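Local coordinates for protein glycosyl hydrolase, family 8 (Clostridium perfringens, PDB 3REN) that probably hydrolyses alpha-glucan chains as an alpha-amylase built on an (alpha/alpha)6-barrel, at residues A[240-245]-A[294-299]; A[288-293]-A[304-309]. All blocks are in the same frame, centred on the assembly; numbering follows the deposited sequence.

Interaction 1 of 2, residues A[240-245]-A[294-299]; sequences NRIEAG and NYIGDK
Tyr295 lays its ring against the last turn of helix 231-243 and supplies the largest share of the 197 Å² buried between the two segments. With CG anti to the backbone N (chi1 -172°), the ring reaches across so that CD1 meets Ile242 and one face meets Glu243.

The apolar contacts come first. Ile242 lies alongside the tyrosine, the two side chains running in opposite directions, and its CG1 comes within 3.8 Å of Tyr295 CD1. One carbon further out, Ile242 CD1 meets the branch methyl CG2 of Ile296 at 4.1 Å, so the isoleucine touches two successive residues near the end of helix 283-296. Over one face of the ring stands the backbone of Glu243, whose CA is 4.2 Å from the centroid of the Tyr295 ring and 27° off its normal, a CH-pi contact. The extended Glu243 chain then passes the ring obliquely, CG being 4.1 Å from Tyr295 CD2, and its carboxylate OE2 goes on to a salt bridge with Lys121.

Polar evidence is thinner. Tyr295 OH lies 3.3 Å from Ile242 O. A water in the plane of the ring sits beside both atoms, but its link to Ile242 O is weak and its distance to the hydroxyl is unusually short, which leaves the bridge doubtful. A firmer hold on this carbonyl is Gly245 N, which donates to Ile242 O at 2.9 Å.

That bond belongs to a Schellman motif. Gly245 and Gly297, both with positive phi, end their helices in this way, and Asp298 is the N-cap of the next helix, its OD1 accepting from Leu301 N. The contact thus joins the C-terminal ends of two neighbouring inner helices, as expected around the rim of an (alpha/alpha)6-barrel.

Interaction 2 of 2, residues A[288-293]-A[304-309]; sequences NVALIA and KAIDKL
Val289 O accepts the backbone bond from Ala293 N at 2.9 Å, one of the ordinary i to i+4 bonds of helix 283-296, at the turn where Val289 and Ala290 meet Ala305. The side-chain contacts are all apolar, and the four touching residues are buried.

Their centre is a pair of alanines. Ala290 CB and Ala305 CB stand 3.8 Å apart, and Ala305 CB also comes to 3.7 Å from Ala290 N, so the methyl rests on the opposing backbone as well as on the opposing side chain. Two larger residues flank the pair. Val289, with CG1 anti to its backbone N (chi1 175°), sets that methyl 4.0 Å from Ala305 CB; Ile306 brings its terminal CD1 to 4.0 Å from Ala290 CB.

Small side chains at the centre are consistent with the close spacing: the local axes approach to 8.7 Å, and the nearest CA atoms, those of Ala290 and Ala305, are 5.3 Å apart. With 149° between their directions the helices run roughly antiparallel. Asn288 points away from this interface, its ND2 hydrogen-bonded to Thr235 OG1 of helix 231-243. Helices 283-296 and 299-312 thus form an alpha-hairpin, a close packing of consecutive helices consistent with the (alpha/alpha)6-barrel fold.

How the interactions relate
Both interactions use helix 283-296, and their centres are 12 Å apart on the same side of the chain's centre. Along the chain their segments alternate: 240-245, 288-293, 294-299, 304-309. Interaction 1 runs around the inner ring to helix 231-243, whereas interaction 2 runs outward to helix 299-312, so the shared helix is fixed both to an inner neighbour and to its outer partner. Two direct contacts connect them. Asp298 N lies 2.8 Å from Ala293 O, a probable hydrogen bond at the turn between the helices, and Ile242 CD1 packs on Ile292 CG2 at 3.9 Å. Packing on two flanks is as expected for a helix of the (alpha/alpha)6-barrel.

Interaction 1 of 2, residues A[240-245]-A[294-299]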
ATOM      1  N   ASN A 240       5.143   5.355   6.076  1.00 13.65           N
ATOM      2  CA  ASN A 240       5.768   4.321   6.952  1.00 14.12           C
ATOM      3  C   ASN A 240       6.598   4.952   8.061  1.00 12.99           C
ATOM      4  O   ASN A 240       6.505   4.562   9.204  1.00 13.74           O
ATOM      5  CB  ASN A 240       6.642   3.317   6.142  1.00 13.41           C
ATOM      6  CG  ASN A 240       5.803   2.330   5.331  1.00 18.38           C
ATOM      7  OD1 ASN A 240       4.641   2.107   5.644  1.00 22.24           O
ATOM      8  ND2 ASN A 240       6.389   1.736   4.285  1.00 15.40           N
ATOM      9  N   ARG A 241       7.414   5.931   7.713  1.00 13.09           N
ATOM     10  CA  ARG A 241       8.250   6.639   8.682  1.00 13.23           C
ATOM     11  C   ARG A 241       7.435   7.276   9.805  1.00 14.03           C
ATOM     12  O   ARG A 241       7.771   7.150  10.973  1.00 14.58           O
ATOM     13  CB  ARG A 241       9.037   7.723   7.951  1.00 13.30           C
ATOM     14  CG  ARG A 241      10.272   7.196   7.175  1.00 14.56           C
ATOM     15  CD  ARG A 241      11.496   7.148   8.092  1.00 13.84           C
ATOM     16  NE  ARG A 241      12.004   8.500   8.314  1.00 14.02           N
ATOM     17  CZ  ARG A 241      13.062   8.824   9.058  1.00 14.32           C
ATOM     18  NH1 ARG A 241      13.757   7.911   9.738  1.00 12.47           N
ATOM     19  NH2 ARG A 241      13.388  10.097   9.161  1.00 15.34           N
ATOM     20  N   ILE A 242       6.391   8.015   9.451  1.00 15.25           N
ATOM     21  CA  ILE A 242       5.669   8.753  10.488  1.00 16.45           C
ATOM     22  C   ILE A 242       4.855   7.834  11.386  1.00 16.65           C
ATOM     23  O   ILE A 242       4.797   8.083  12.575  1.00 16.79           O
ATOM     24  CB  ILE A 242       4.811   9.937   9.941  1.00 16.83           C
ATOM     25  CG1 ILE A 242       3.625   9.442   9.133  1.00 18.53           C
ATOM     26  CG2 ILE A 242       5.701  10.902   9.159  1.00 17.30           C
ATOM     27  CD1 ILE A 242       2.912  10.536   8.307  1.00 22.20           C
ATOM     28  N   GLU A 243       4.252   6.770  10.822  1.00 17.14           N
ATOM     29  CA  GLU A 243       3.453   5.822  11.615  1.00 18.45           C
ATOM     30  C   GLU A 243       4.322   5.100  12.610  1.00 18.81           C
ATOM     31  O   GLU A 243       3.824   4.647  13.633  1.00 20.89           O
ATOM     32  CB  GLU A 243       2.690   4.805  10.751  1.00 18.44           C
ATOM     33  CG  GLU A 243       1.580   5.389   9.926  1.00 20.43           C
ATOM     34  CD  GLU A 243       0.874   4.355   9.031  1.00 28.48           C
ATOM     35  OE1 GLU A 243      -0.234   4.663   8.552  1.00 30.38           O
ATOM     36  OE2 GLU A 243       1.414   3.241   8.780  1.00 31.75           O
ATOM     37  N   ALA A 244       5.620   5.015  12.332  1.00 18.70           N
ATOM     38  CA  ALA A 244       6.573   4.392  13.236  1.00 18.46           C
ATOM     39  C   ALA A 244       7.183   5.397  14.216  1.00 18.81           C
ATOM     40  O   ALA A 244       8.059   5.046  14.994  1.00 18.91           O
ATOM     41  CB  ALA A 244       7.693   3.712  12.423  1.00 18.37           C
ATOM     42  N   GLY A 245       6.741   6.643  14.157  1.00 19.38           N
ATOM     43  CA  GLY A 245       7.229   7.697  15.054  1.00 19.04           C
ATOM     44  C   GLY A 245       8.464   8.445  14.568  1.00 18.93           C
ATOM     45  O   GLY A 245       9.032   9.234  15.310  1.00 19.66           O
ATOM     46  N   ASN A 294      -3.879  12.929   7.715  1.00 15.38           N
ATOM     47  CA  ASN A 294      -4.693  12.404   8.814  1.00 16.87           C
ATOM     48  C   ASN A 294      -3.827  12.119  10.030  1.00 16.95           C
ATOM     49  O   ASN A 294      -4.148  12.533  11.151  1.00 16.89           O
ATOM     50  CB  ASN A 294      -5.398  11.106   8.427  1.00 15.98           C
ATOM     51  CG  ASN A 294      -6.242  10.546   9.590  1.00 19.27           C
ATOM     52  OD1 ASN A 294      -5.905   9.523  10.180  1.00 22.24           O
ATOM     53  ND2 ASN A 294      -7.327  11.237   9.920  1.00 15.97           N
ATOM     54  N   TYR A 295      -2.724  11.416   9.785  1.00 17.14           N
ATOM     55  CA  TYR A 295      -1.840  11.001  10.848  1.00 19.08           C
ATOM     56  C   TYR A 295      -1.274  12.210  11.608  1.00 19.35           C
ATOM     57  O   TYR A 295      -1.307  12.239  12.835  1.00 19.54           O
ATOM     58  CB  TYR A 295      -0.716  10.092  10.321  1.00 19.27           C
ATOM     59  CG  TYR A 295       0.074   9.507  11.460  1.00 22.95           C
ATOM     60  CD1 TYR A 295       1.174  10.181  11.973  1.00 22.44           C
ATOM     61  CD2 TYR A 295      -0.317   8.306  12.068  1.00 23.37           C
ATOM     62  CE1 TYR A 295       1.885   9.677  13.060  1.00 26.25           C
ATOM     63  CE2 TYR A 295       0.394   7.802  13.145  1.00 26.72           C
ATOM     64  CZ  TYR A 295       1.481   8.501  13.632  1.00 25.84           C
ATOM     65  OH  TYR A 295       2.201   8.011  14.679  1.00 29.74           O
ATOM     66  N   ILE A 296      -0.779  13.207  10.883  1.00 19.49           N
ATOM     67  CA  ILE A 296      -0.163  14.360  11.546  1.00 20.42           C
ATOM     68  C   ILE A 296      -1.174  15.391  12.048  1.00 21.48           C
ATOM     69  O   ILE A 296      -0.791  16.324  12.727  1.00 22.98           O
ATOM     70  CB  ILE A 296       0.868  15.035  10.636  1.00 20.16           C
ATOM     71  CG1 ILE A 296       0.163  15.696   9.430  1.00 19.74           C
ATOM     72  CG2 ILE A 296       1.947  14.024  10.236  1.00 19.64           C
ATOM     73  CD1 ILE A 296       1.091  16.287   8.392  1.00 20.13           C
ATOM     74  N   GLY A 297      -2.454  15.203  11.717  1.00 22.02           N
ATOM     75  CA  GLY A 297      -3.519  16.140  12.075  1.00 22.71           C
ATOM     76  C   GLY A 297      -3.618  17.382  11.200  1.00 23.00           C
ATOM     77  O   GLY A 297      -4.094  18.410  11.664  1.00 24.10           O
ATOM     78  N   ASP A 298      -3.184  17.310   9.939  1.00 22.08           N
ATOM     79  CA  ASP A 298      -3.206  18.485   9.051  1.00 21.36           C
ATOM     80  C   ASP A 298      -4.499  18.535   8.250  1.00 20.54           C
ATOM     81  O   ASP A 298      -4.595  17.945   7.174  1.00 18.98           O
ATOM     82  CB  ASP A 298      -1.957  18.512   8.134  1.00 21.11           C
ATOM     83  CG  ASP A 298      -1.823  19.820   7.320  1.00 23.26           C
ATOM     84  OD1 ASP A 298      -2.842  20.474   7.021  1.00 22.37           O
ATOM     85  OD2 ASP A 298      -0.670  20.190   6.962  1.00 23.25           O
ATOM     86  N   LYS A 299      -5.484  19.289   8.758  1.00 19.72           N
ATOM     87  CA  LYS A 299      -6.834  19.236   8.204  1.00 18.64           C
ATOM     88  C   LYS A 299      -6.939  19.784   6.790  1.00 18.04           C
ATOM     89  O   LYS A 299      -7.656  19.219   5.970  1.00 18.55           O
ATOM     90  CB  LYS A 299      -7.867  19.905   9.134  1.00 19.59           C
TER
HETATM   91  O   HOH W   1       4.254   8.504  15.940  1.00 44.98           O

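Interaction 2 of 2, residues A[288-293]-A[304-309]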
ATOM      1  N   ASN A 288      -2.404   8.386  -0.193  1.00 12.66           N
ATOM      2  CA  ASN A 288      -1.309   8.402   0.745  1.00 13.24           C
ATOM      3  C   ASN A 288      -1.120   9.767   1.392  1.00 13.31           C
ATOM      4  O   ASN A 288      -0.809   9.860   2.584  1.00 13.85           O
ATOM      5  CB  ASN A 288      -0.010   7.959   0.035  1.00 13.43           C
ATOM      6  CG  ASN A 288       0.093   6.444  -0.069  1.00 17.97           C
ATOM      7  OD1 ASN A 288      -0.618   5.730   0.620  1.00 20.38           O
ATOM      8  ND2 ASN A 288       0.971   5.949  -0.938  1.00 22.60           N
ATOM      9  N   VAL A 289      -1.289  10.827   0.591  1.00 12.90           N
ATOM     10  CA  VAL A 289      -1.162  12.193   1.090  1.00 12.40           C
ATOM     11  C   VAL A 289      -2.233  12.442   2.161  1.00 12.74           C
ATOM     12  O   VAL A 289      -1.950  13.009   3.221  1.00 12.21           O
ATOM     13  CB  VAL A 289      -1.292  13.211  -0.068  1.00 13.16           C
ATOM     14  CG1 VAL A 289      -1.289  14.631   0.477  1.00 13.01           C
ATOM     15  CG2 VAL A 289      -0.144  13.052  -1.074  1.00 11.52           C
ATOM     16  N   ALA A 290      -3.462  11.985   1.895  1.00 12.29           N
ATOM     17  CA  ALA A 290      -4.554  12.044   2.879  1.00 12.83           C
ATOM     18  C   ALA A 290      -4.235  11.249   4.136  1.00 13.80           C
ATOM     19  O   ALA A 290      -4.530  11.701   5.238  1.00 13.95           O
ATOM     20  CB  ALA A 290      -5.879  11.544   2.249  1.00 12.73           C
ATOM     21  N   LEU A 291      -3.646  10.060   3.987  1.00 13.90           N
ATOM     22  CA  LEU A 291      -3.289   9.258   5.198  1.00 14.21           C
ATOM     23  C   LEU A 291      -2.177   9.912   6.038  1.00 14.07           C
ATOM     24  O   LEU A 291      -2.173   9.846   7.284  1.00 13.75           O
ATOM     25  CB  LEU A 291      -2.900   7.830   4.816  1.00 13.68           C
ATOM     26  CG  LEU A 291      -4.138   7.063   4.358  1.00 16.95           C
ATOM     27  CD1 LEU A 291      -3.713   5.875   3.542  1.00 15.98           C
ATOM     28  CD2 LEU A 291      -5.027   6.668   5.577  1.00 14.83           C
ATOM     29  N   ILE A 292      -1.231  10.536   5.337  1.00 13.92           N
ATOM     30  CA  ILE A 292      -0.195  11.331   5.977  1.00 13.76           C
ATOM     31  C   ILE A 292      -0.821  12.491   6.761  1.00 14.70           C
ATOM     32  O   ILE A 292      -0.506  12.685   7.943  1.00 15.04           O
ATOM     33  CB  ILE A 292       0.823  11.843   4.933  1.00 13.27           C
ATOM     34  CG1 ILE A 292       1.697  10.674   4.428  1.00 12.61           C
ATOM     35  CG2 ILE A 292       1.697  12.926   5.512  1.00 13.04           C
ATOM     36  CD1 ILE A 292       2.331  10.990   3.066  1.00 10.45           C
ATOM     37  N   ALA A 293      -1.705  13.240   6.110  1.00 14.64           N
ATOM     38  CA  ALA A 293      -2.295  14.443   6.698  1.00 15.26           C
ATOM     39  C   ALA A 293      -3.166  14.041   7.871  1.00 15.19           C
ATOM     40  O   ALA A 293      -3.174  14.717   8.893  1.00 14.73           O
ATOM     41  CB  ALA A 293      -3.128  15.173   5.694  1.00 14.10           C
ATOM     42  N   LYS A 304      -7.754  18.776   1.033  1.00 16.76           N
ATOM     43  CA  LYS A 304      -7.255  18.999  -0.325  1.00 16.49           C
ATOM     44  C   LYS A 304      -7.064  17.669  -1.054  1.00 16.00           C
ATOM     45  O   LYS A 304      -7.428  17.542  -2.223  1.00 15.32           O
ATOM     46  CB  LYS A 304      -5.918  19.726  -0.261  1.00 17.34           C
ATOM     47  CG  LYS A 304      -5.615  20.586  -1.485  1.00 19.50           C
ATOM     48  CD  LYS A 304      -4.457  21.563  -1.219  1.00 25.12           C
ATOM     49  CE  LYS A 304      -4.730  22.985  -1.823  1.00 28.45           C
ATOM     50  NZ  LYS A 304      -4.758  23.042  -3.308  1.00 26.56           N
ATOM     51  N   ALA A 305      -6.445  16.700  -0.358  1.00 15.72           N
ATOM     52  CA  ALA A 305      -6.244  15.372  -0.899  1.00 15.06           C
ATOM     53  C   ALA A 305      -7.594  14.652  -1.069  1.00 15.74           C
ATOM     54  O   ALA A 305      -7.827  14.042  -2.109  1.00 14.95           O
ATOM     55  CB  ALA A 305      -5.283  14.568  -0.012  1.00 15.47           C
ATOM     56  N   ILE A 306      -8.485  14.733  -0.068  1.00 15.72           N
ATOM     57  CA  ILE A 306      -9.809  14.102  -0.177  1.00 15.95           C
ATOM     58  C   ILE A 306     -10.662  14.705  -1.328  1.00 16.37           C
ATOM     59  O   ILE A 306     -11.381  13.996  -2.028  1.00 16.61           O
ATOM     60  CB  ILE A 306     -10.595  14.213   1.154  1.00 16.09           C
ATOM     61  CG1 ILE A 306      -9.898  13.427   2.296  1.00 16.93           C
ATOM     62  CG2 ILE A 306     -12.037  13.745   0.976  1.00 15.52           C
ATOM     63  CD1 ILE A 306      -9.837  11.877   2.129  1.00 19.53           C
ATOM     64  N   ASP A 307     -10.595  16.022  -1.503  1.00 16.72           N
ATOM     65  CA  ASP A 307     -11.315  16.669  -2.577  1.00 16.86           C
ATOM     66  C   ASP A 307     -10.908  16.100  -3.916  1.00 15.37           C
ATOM     67  O   ASP A 307     -11.763  15.898  -4.764  1.00 16.32           O
ATOM     68  CB  ASP A 307     -11.133  18.193  -2.546  1.00 18.39           C
ATOM     69  CG  ASP A 307     -11.991  18.862  -1.464  1.00 23.45           C
ATOM     70  OD1 ASP A 307     -12.853  18.191  -0.836  1.00 29.90           O
ATOM     71  OD2 ASP A 307     -11.782  20.065  -1.209  1.00 30.87           O
ATOM     72  N   LYS A 308      -9.622  15.813  -4.112  1.00 14.62           N
ATOM     73  CA  LYS A 308      -9.196  15.172  -5.370  1.00 13.59           C
ATOM     74  C   LYS A 308      -9.799  13.794  -5.557  1.00 13.50           C
ATOM     75  O   LYS A 308     -10.176  13.436  -6.674  1.00 12.72           O
ATOM     76  CB  LYS A 308      -7.673  15.061  -5.502  1.00 13.63           C
ATOM     77  CG  LYS A 308      -6.980  16.376  -5.568  1.00 14.95           C
ATOM     78  CD  LYS A 308      -7.285  17.067  -6.870  1.00 13.26           C
ATOM     79  CE  LYS A 308      -6.334  18.258  -7.081  1.00 17.30           C
ATOM     80  NZ  LYS A 308      -6.643  18.860  -8.408  1.00 17.08           N
ATOM     81  N   LEU A 309      -9.863  13.016  -4.476  1.00 13.11           N
ATOM     82  CA  LEU A 309     -10.454  11.683  -4.550  1.00 13.43           C
ATOM     83  C   LEU A 309     -11.951  11.772  -4.826  1.00 14.51           C
ATOM     84  O   LEU A 309     -12.473  11.043  -5.643  1.00 14.88           O
ATOM     85  CB  LEU A 309     -10.149  10.850  -3.282  1.00 13.07           C
ATOM     86  CG  LEU A 309      -8.696  10.442  -2.997  1.00 11.95           C
ATOM     87  CD1 LEU A 309      -8.672   9.607  -1.687  1.00 14.12           C
ATOM     88  CD2 LEU A 309      -8.144   9.603  -4.150  1.00 11.09           C
TER